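Local coordinates for paternally-expressed GENE 3 protein (Homo sapiens, PDB 4BHX) that acts between p53 and BAX in a neuronal death pathway and, through its SCAN domain, homo- or heterodimerizes to control gene expression combinatorially, at residues N33-L36 with D37-P41; E51-V54 with L55-Y58; T60-E64 with K65-W69. All blocks are in the same frame, centred on the assembly; numbering follows the deposited sequence.

In the fold
All three contacts are local, lying in series along the SCAN domain, an all-helical module. Contact 1 closes helix 24-39, contact 2 runs through the middle of helix 46-61, and contact 3 turns from the end of that helix into helix 67-73. Contacts 1 and 2 are largely surface contacts whose side chains meet between their two helices; contact 3 is partly buried, through Ile62 and Leu66. Contacts 1 and 3 lie on opposite sides of the chain's centre, their own centres about 26 Å apart. Backbone hydrogen bonds dominate the first two, supplemented by apolar pairs in contact 1 and a water bridge in contact 2, whereas a lysine ammonium reaches a main-chain carbonyl in contact 3.

Contact 1: residues N33-L36 with D37-P41; sequences NLCL and DWLQP. With EDO (1,2-ethanediol), chain N.
Leu36 and Pro41 cross at about a right angle, with the branch CD2 of Leu36 set against the ring carbon CG of Pro41 at 3.8 Å. On another side of the helix, Cys35 meets Leu39 through one branch: Cys35 SG lies 3.8 Å from Leu39 CD1. The thiol comes to this position because SG stands anti to the backbone N of Cys35 (chi1 -171°), which carries it along the helix toward the following turn. The two methyls of Leu39 divide the work, since CD2 sits 3.7 Å above the ring plane of Trp38, over its centre, a placement consistent with a CH-pi contact. The Trp38 ring also stacks with His10, and Cys35 touches Phe13, both of helix 6-15.

The main chain supplies the frame. Asp37 N donates to Asn33 O at 3.0 Å, and Leu39 N to Cys35 O at 2.9 Å with an N-H...O angle of 161°. The last bond of the series, Gln40 N to Leu36 O at 2.8 Å, is more bent, at 140°. Gln40 then leaves helical geometry with a positive phi, and the turn of the chain lets Pro41 face Leu36. At the outer surface, Asn33 OD1 accepts a hydrogen bond from O1 of a 1,2-ethanediol at 3.0 Å, a molecule probably left from crystallisation.

The chemistry is thus split: directional backbone hydrogen bonds fix the spacing of the helix turns, while the thiol sulfur and the methyl and proline carbons pack by dispersion, with a proline following the residue at which the helix breaks off.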
loop_
_atom_site.group_PDB
_atom_site.type_symbol
_atom_site.label_atom_id
_atom_site.label_comp_id
_atom_site.label_asym_id
_atom_site.label_seq_id
_atom_site.Cartn_x
_atom_site.Cartn_y
_atom_site.Cartn_z
ATOM N N ASN A 33 11.504 7.933 -6.429
ATOM C CA ASN A 33 11.747 6.624 -7.121
ATOM C C ASN A 33 10.955 5.475 -6.509
ATOM O O ASN A 33 10.269 4.741 -7.225
ATOM C CB ASN A 33 13.216 6.318 -7.109
ATOM C CG ASN A 33 14.004 7.214 -8.040
ATOM O OD1 ASN A 33 13.452 7.689 -9.015
ATOM N ND2 ASN A 33 15.274 7.413 -7.778
ATOM N N LEU A 34 10.998 5.341 -5.175
ATOM C CA LEU A 34 10.245 4.298 -4.474
ATOM C C LEU A 34 8.762 4.404 -4.694
ATOM O O LEU A 34 8.093 3.405 -4.953
ATOM C CB LEU A 34 10.578 4.257 -2.986
ATOM C CG LEU A 34 12.044 3.921 -2.661
ATOM C CD1 LEU A 34 12.349 4.256 -1.194
ATOM C CD2 LEU A 34 12.343 2.455 -2.992
ATOM N N CYS A 35 8.212 5.621 -4.630
ATOM C CA CYS A 35 6.744 5.785 -4.756
ATOM C C CYS A 35 6.312 5.466 -6.158
ATOM O O CYS A 35 5.249 4.905 -6.393
ATOM C CB CYS A 35 6.366 7.230 -4.442
ATOM S SG CYS A 35 4.601 7.539 -4.309
ATOM N N LEU A 36 7.120 5.881 -7.144
ATOM C CA LEU A 36 6.809 5.548 -8.566
ATOM C C LEU A 36 6.879 4.030 -8.896
ATOM O O LEU A 36 6.078 3.522 -9.692
ATOM C CB LEU A 36 7.750 6.306 -9.476
ATOM C CG LEU A 36 7.678 7.844 -9.557
ATOM C CD1 LEU A 36 8.792 8.494 -10.409
ATOM C CD2 LEU A 36 6.350 8.198 -10.063
ATOM N N ASP A 37 7.825 3.326 -8.277
ATOM C CA ASP A 37 7.957 1.870 -8.417
ATOM C C ASP A 37 6.881 1.124 -7.659
ATOM O O ASP A 37 6.527 0.037 -8.023
ATOM C CB ASP A 37 9.362 1.405 -7.990
ATOM C CG ASP A 37 10.444 1.714 -9.066
ATOM O OD1 ASP A 37 10.113 1.720 -10.278
ATOM O OD2 ASP A 37 11.561 2.030 -8.680
ATOM N N TRP A 38 6.251 1.754 -6.654
ATOM C CA TRP A 38 5.077 1.194 -6.063
ATOM C C TRP A 38 3.857 1.453 -6.919
ATOM O O TRP A 38 3.111 0.507 -7.284
ATOM C CB TRP A 38 4.881 1.799 -4.636
ATOM C CG TRP A 38 3.540 1.548 -4.036
ATOM C CD1 TRP A 38 2.746 0.419 -4.144
ATOM C CD2 TRP A 38 2.869 2.426 -3.093
ATOM N NE1 TRP A 38 1.577 0.598 -3.359
ATOM C CE2 TRP A 38 1.643 1.821 -2.726
ATOM C CE3 TRP A 38 3.213 3.667 -2.515
ATOM C CZ2 TRP A 38 0.776 2.418 -1.824
ATOM C CZ3 TRP A 38 2.314 4.268 -1.661
ATOM C CH2 TRP A 38 1.127 3.645 -1.305
ATOM N N LEU A 39 3.587 2.717 -7.256
ATOM C CA LEU A 39 2.272 3.044 -7.803
ATOM C C LEU A 39 2.202 2.911 -9.332
ATOM O O LEU A 39 1.126 2.798 -9.874
ATOM C CB LEU A 39 1.888 4.451 -7.336
ATOM C CG LEU A 39 1.541 4.557 -5.859
ATOM C CD1 LEU A 39 1.280 5.991 -5.480
ATOM C CD2 LEU A 39 0.291 3.728 -5.543
ATOM N N GLN A 40 3.360 2.890 -10.003
ATOM C CA GLN A 40 3.491 2.761 -11.489
ATOM C C GLN A 40 2.464 3.595 -12.252
ATOM O O GLN A 40 1.634 3.048 -12.989
ATOM C CB GLN A 40 3.360 1.276 -11.901
ATOM C CG GLN A 40 4.306 0.340 -11.165
ATOM C CD GLN A 40 4.282 -1.087 -11.678
ATOM O OE1 GLN A 40 3.545 -1.942 -11.206
ATOM N NE2 GLN A 40 5.121 -1.348 -12.633
ATOM N N PRO A 41 2.455 4.910 -12.047
ATOM C CA PRO A 41 1.400 5.737 -12.616
ATOM C C PRO A 41 1.278 5.614 -14.137
ATOM O O PRO A 41 0.230 5.906 -14.661
ATOM C CB PRO A 41 1.822 7.201 -12.250
ATOM C CG PRO A 41 3.325 7.095 -11.998
ATOM C CD PRO A 41 3.496 5.716 -11.379
HETATM C C1 EDO N . 11.645 11.015 -9.984
HETATM O O1 EDO N . 12.941 10.583 -9.537
HETATM C C2 EDO N . 11.660 11.469 -11.435
HETATM O O2 EDO N . 12.127 10.392 -12.259
#

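Contact 2: residues E51-V54 with L55-Y58; sequences ELLV and LEQY
The carboxylate of Glu56 is the flat group tied to the preceding turn: a water donates to Glu56 OE1 at 2.6 Å and to Leu53 O at 2.9 Å, bridging side chain and backbone with both of its hydrogens. Beside this bridge the methyl Leu53 CD2 stands 4.4 Å from OE1, a loose flank to the carboxylate. CG of Glu56 is anti to the backbone N (chi1 -179°) and the chain stays extended beyond it, which holds the carboxylate well off the helix. Its stronger ties are with helix 6-15, where OE1 forms a salt bridge with Arg14 and OE2 a hydrogen bond with His10. Such partners would probably favour the charged form of the acid.

The second flat group, the phenol ring of Tyr58, behaves differently. Only the root of this side chain meets segment 51-54, with CB 3.4 Å from Val54 O, and the ring leads away from it.

Four regular i to i+4 hydrogen bonds carry the backbone. Leu55 N donates to Glu51 O at 2.8 Å, almost straight at 167°. Glu56 N to Leu52 O and Tyr58 N to Val54 O are both 2.9 Å long. Gln57 N reaches Leu53 O at 3.1 Å, so that carbonyl serves two donors, the amide and the water.

Helix 46-61 therefore presents different faces to its surroundings. Leu52 and Glu56 touch Leu39 and Trp38 of helix 24-39, respectively, while Val54 and Leu55 lie on Cys78 of helix 78-85, and Tyr58 rests on Leu81 and Leu85 of that same helix.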
loop_
_atom_site.group_PDB
_atom_site.type_symbol
_atom_site.label_atom_id
_atom_site.label_comp_id
_atom_site.label_asym_id
_atom_site.label_seq_id
_atom_site.Cartn_x
_atom_site.Cartn_y
_atom_site.Cartn_z
ATOM N N GLU A 51 -7.768 4.713 -5.459
ATOM C CA GLU A 51 -8.250 3.489 -4.877
ATOM C C GLU A 51 -7.215 2.677 -4.123
ATOM O O GLU A 51 -7.540 2.125 -3.025
ATOM C CB GLU A 51 -8.887 2.639 -5.941
ATOM C CG GLU A 51 -10.139 3.265 -6.465
ATOM C CD GLU A 51 -11.308 3.114 -5.523
ATOM O OE1 GLU A 51 -11.174 2.590 -4.407
ATOM O OE2 GLU A 51 -12.380 3.531 -5.913
ATOM N N LEU A 52 -5.998 2.636 -4.631
ATOM C CA LEU A 52 -4.888 2.036 -3.900
ATOM C C LEU A 52 -4.607 2.749 -2.543
ATOM O O LEU A 52 -4.231 2.095 -1.563
ATOM C CB LEU A 52 -3.587 1.989 -4.693
ATOM C CG LEU A 52 -3.625 1.025 -5.904
ATOM C CD1 LEU A 52 -2.360 1.206 -6.712
ATOM C CD2 LEU A 52 -3.767 -0.416 -5.449
ATOM N N LEU A 53 -4.742 4.080 -2.513
ATOM C CA LEU A 53 -4.489 4.826 -1.283
ATOM C C LEU A 53 -5.596 4.562 -0.272
ATOM O O LEU A 53 -5.340 4.437 0.937
ATOM C CB LEU A 53 -4.483 6.322 -1.584
ATOM C CG LEU A 53 -3.435 6.683 -2.590
ATOM C CD1 LEU A 53 -3.528 8.147 -3.013
ATOM C CD2 LEU A 53 -2.109 6.380 -1.962
ATOM N N VAL A 54 -6.822 4.495 -0.743
ATOM C CA VAL A 54 -7.946 4.155 0.107
ATOM C C VAL A 54 -7.770 2.726 0.666
ATOM O O VAL A 54 -7.907 2.485 1.872
ATOM C CB VAL A 54 -9.282 4.295 -0.630
ATOM C CG1 VAL A 54 -10.442 3.691 0.159
ATOM C CG2 VAL A 54 -9.578 5.723 -0.972
ATOM N N LEU A 55 -7.418 1.784 -0.207
ATOM C CA LEU A 55 -7.122 0.425 0.264
ATOM C C LEU A 55 -6.001 0.367 1.323
ATOM O O LEU A 55 -6.206 -0.300 2.369
ATOM C CB LEU A 55 -6.843 -0.499 -0.925
ATOM C CG LEU A 55 -6.497 -1.967 -0.489
ATOM C CD1 LEU A 55 -7.713 -2.609 0.135
ATOM C CD2 LEU A 55 -5.967 -2.664 -1.725
ATOM N N GLU A 56 -4.898 1.114 1.123
ATOM C CA GLU A 56 -3.788 1.164 2.029
ATOM C C GLU A 56 -4.248 1.614 3.416
ATOM O O GLU A 56 -3.920 0.978 4.450
ATOM C CB GLU A 56 -2.690 2.097 1.567
ATOM C CG GLU A 56 -1.517 2.129 2.530
ATOM C CD GLU A 56 -0.473 3.172 2.230
ATOM O OE1 GLU A 56 -0.762 4.274 1.598
ATOM O OE2 GLU A 56 0.707 2.868 2.547
ATOM N N GLN A 57 -5.045 2.671 3.435
ATOM C CA GLN A 57 -5.575 3.222 4.708
ATOM C C GLN A 57 -6.565 2.249 5.375
ATOM O O GLN A 57 -6.444 1.943 6.545
ATOM C CB GLN A 57 -6.136 4.643 4.489
ATOM C CG GLN A 57 -6.624 5.252 5.808
ATOM C CD GLN A 57 -5.539 5.483 6.801
ATOM O OE1 GLN A 57 -4.371 5.724 6.446
ATOM N NE2 GLN A 57 -5.888 5.413 8.059
ATOM N N TYR A 58 -7.472 1.661 4.588
ATOM C CA TYR A 58 -8.452 0.710 5.077
ATOM C C TYR A 58 -7.788 -0.478 5.758
ATOM O O TYR A 58 -8.195 -0.829 6.892
ATOM C CB TYR A 58 -9.420 0.223 3.982
ATOM C CG TYR A 58 -10.847 -0.150 4.443
ATOM C CD1 TYR A 58 -11.102 -0.727 5.707
ATOM C CD2 TYR A 58 -11.930 0.021 3.579
ATOM C CE1 TYR A 58 -12.399 -1.040 6.115
ATOM C CE2 TYR A 58 -13.224 -0.234 3.980
ATOM C CZ TYR A 58 -13.454 -0.811 5.236
ATOM O OH TYR A 58 -14.748 -1.075 5.598
HETATM O O HOH W 1 -2.881 5.734 1.758
#

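Contact 3: residues T60-E64 with K65-W69; sequences TIIPE and KLKPW. With EDO (1,2-ethanediol), chain J.
The turn that joins helix 46-61 to helix 67-73 is bridged by Lys67, whose side chain runs back along the connection to the end of the earlier helix. Its chain is extended beyond CG, and this length brings NZ to Thr60 O, a hydrogen bond of 2.9 Å approached from above the carbonyl plane. On the way the aliphatic part passes the loop backbone, with Lys67 CE 3.1 Å from Ile62 O, and CG lies 3.9 Å from Ile62 CB.

Within the same turn, Ile62 and Leu66 cross at about a right angle, the branch Ile62 CG2 meeting Leu66 CB at 3.6 Å; both also touch Leu85 of helix 78-85. Pro63 CB stands 4.2 Å from Leu66 CG. The backbone tightens the same turn: Leu66 N donates to Pro63 O at 2.9 Å, and Lys67 N to Glu64 O at 3.2 Å.

Glu64 crosses the Lys67 chain obliquely, but its OE1 is 4.0 Å from NZ, beyond a salt bridge. The ammonium's direct partner is the neutral carbonyl of Thr60, and the carboxylate is probably felt only as a longer-range attraction, which would help keep the lysine charged.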
loop_
_atom_site.group_PDB
_atom_site.type_symbol
_atom_site.label_atom_id
_atom_site.label_comp_id
_atom_site.label_asym_id
_atom_site.label_seq_id
_atom_site.Cartn_x
_atom_site.Cartn_y
_atom_site.Cartn_z
ATOM N N THR A 60 -5.035 -0.610 7.313
ATOM C CA THR A 60 -4.508 -0.261 8.602
ATOM C C THR A 60 -5.580 -0.125 9.703
ATOM O O THR A 60 -5.255 -0.242 10.861
ATOM C CB THR A 60 -3.663 1.027 8.550
ATOM O OG1 THR A 60 -4.536 2.163 8.485
ATOM C CG2 THR A 60 -2.751 0.998 7.408
ATOM N N ILE A 61 -6.816 0.207 9.397
ATOM C CA ILE A 61 -7.802 0.432 10.401
ATOM C C ILE A 61 -8.657 -0.805 10.726
ATOM O O ILE A 61 -9.531 -0.718 11.553
ATOM C CB ILE A 61 -8.686 1.669 10.114
ATOM C CG1 ILE A 61 -9.633 1.482 8.941
ATOM C CG2 ILE A 61 -7.745 2.857 9.932
ATOM C CD1 ILE A 61 -10.728 2.496 8.848
ATOM N N ILE A 62 -8.391 -1.936 10.057
ATOM C CA ILE A 62 -9.164 -3.187 10.314
ATOM C C ILE A 62 -9.071 -3.555 11.797
ATOM O O ILE A 62 -7.986 -3.601 12.334
ATOM C CB ILE A 62 -8.577 -4.384 9.463
ATOM C CG1 ILE A 62 -8.667 -4.100 7.984
ATOM C CG2 ILE A 62 -9.273 -5.719 9.747
ATOM C CD1 ILE A 62 -10.003 -3.491 7.591
ATOM N N PRO A 63 -10.187 -3.929 12.412
ATOM C CA PRO A 63 -10.045 -4.400 13.792
ATOM C C PRO A 63 -8.958 -5.445 13.918
ATOM O O PRO A 63 -8.836 -6.356 13.058
ATOM C CB PRO A 63 -11.443 -4.963 14.115
ATOM C CG PRO A 63 -12.354 -4.212 13.257
ATOM C CD PRO A 63 -11.584 -3.964 11.973
ATOM N N GLU A 64 -8.144 -5.294 14.945
ATOM C CA GLU A 64 -7.026 -6.129 15.156
ATOM C C GLU A 64 -7.307 -7.663 15.058
ATOM O O GLU A 64 -6.509 -8.370 14.522
ATOM C CB GLU A 64 -6.424 -5.823 16.495
ATOM C CG GLU A 64 -4.966 -6.231 16.543
ATOM C CD GLU A 64 -4.118 -5.326 15.678
ATOM O OE1 GLU A 64 -4.588 -4.256 15.279
ATOM O OE2 GLU A 64 -3.001 -5.690 15.415
ATOM N N LYS A 65 -8.409 -8.133 15.620
ATOM C CA LYS A 65 -8.807 -9.580 15.579
ATOM C C LYS A 65 -9.073 -10.111 14.137
ATOM O O LYS A 65 -8.897 -11.295 13.839
ATOM C CB LYS A 65 -10.047 -9.790 16.437
ATOM C CG LYS A 65 -11.274 -9.078 15.878
ATOM C CD LYS A 65 -12.526 -9.241 16.725
ATOM C CE LYS A 65 -13.748 -8.873 15.911
ATOM N NZ LYS A 65 -14.764 -8.162 16.738
ATOM N N LEU A 66 -9.399 -9.207 13.227
ATOM C CA LEU A 66 -9.562 -9.550 11.821
ATOM C C LEU A 66 -8.307 -9.419 10.950
ATOM O O LEU A 66 -8.276 -9.946 9.843
ATOM C CB LEU A 66 -10.692 -8.717 11.205
ATOM C CG LEU A 66 -12.027 -8.555 11.953
ATOM C CD1 LEU A 66 -13.053 -7.894 11.070
ATOM C CD2 LEU A 66 -12.571 -9.880 12.430
ATOM N N LYS A 67 -7.252 -8.745 11.408
ATOM C CA LYS A 67 -6.093 -8.544 10.564
ATOM C C LYS A 67 -5.411 -9.804 10.050
ATOM O O LYS A 67 -5.080 -9.853 8.892
ATOM C CB LYS A 67 -5.078 -7.615 11.208
ATOM C CG LYS A 67 -5.556 -6.164 11.203
ATOM C CD LYS A 67 -4.429 -5.182 11.574
ATOM C CE LYS A 67 -5.013 -3.763 11.459
ATOM N NZ LYS A 67 -4.005 -2.729 11.585
ATOM N N PRO A 68 -5.208 -10.822 10.899
ATOM C CA PRO A 68 -4.605 -12.042 10.310
ATOM C C PRO A 68 -5.449 -12.672 9.192
ATOM O O PRO A 68 -4.921 -13.147 8.218
ATOM C CB PRO A 68 -4.477 -12.978 11.526
ATOM C CG PRO A 68 -4.492 -12.048 12.725
ATOM C CD PRO A 68 -5.475 -10.982 12.337
ATOM N N TRP A 69 -6.745 -12.670 9.361
ATOM C CA TRP A 69 -7.675 -13.188 8.368
ATOM C C TRP A 69 -7.617 -12.410 7.067
ATOM O O TRP A 69 -7.444 -12.975 5.973
ATOM C CB TRP A 69 -9.054 -13.050 8.915
ATOM C CG TRP A 69 -9.262 -13.839 10.167
ATOM C CD1 TRP A 69 -8.737 -13.584 11.454
ATOM C CD2 TRP A 69 -10.058 -15.019 10.289
ATOM N NE1 TRP A 69 -9.183 -14.567 12.320
ATOM C CE2 TRP A 69 -9.981 -15.452 11.631
ATOM C CE3 TRP A 69 -10.826 -15.760 9.389
ATOM C CZ2 TRP A 69 -10.646 -16.593 12.080
ATOM C CZ3 TRP A 69 -11.472 -16.903 9.851
ATOM C CH2 TRP A 69 -11.390 -17.287 11.181
HETATM C C1 EDO J . -1.866 -14.987 8.608
HETATM O O1 EDO J . -2.926 -14.133 8.986
HETATM C C2 EDO J . -1.490 -14.509 7.219
HETATM O O2 EDO J . -0.900 -15.609 6.542
#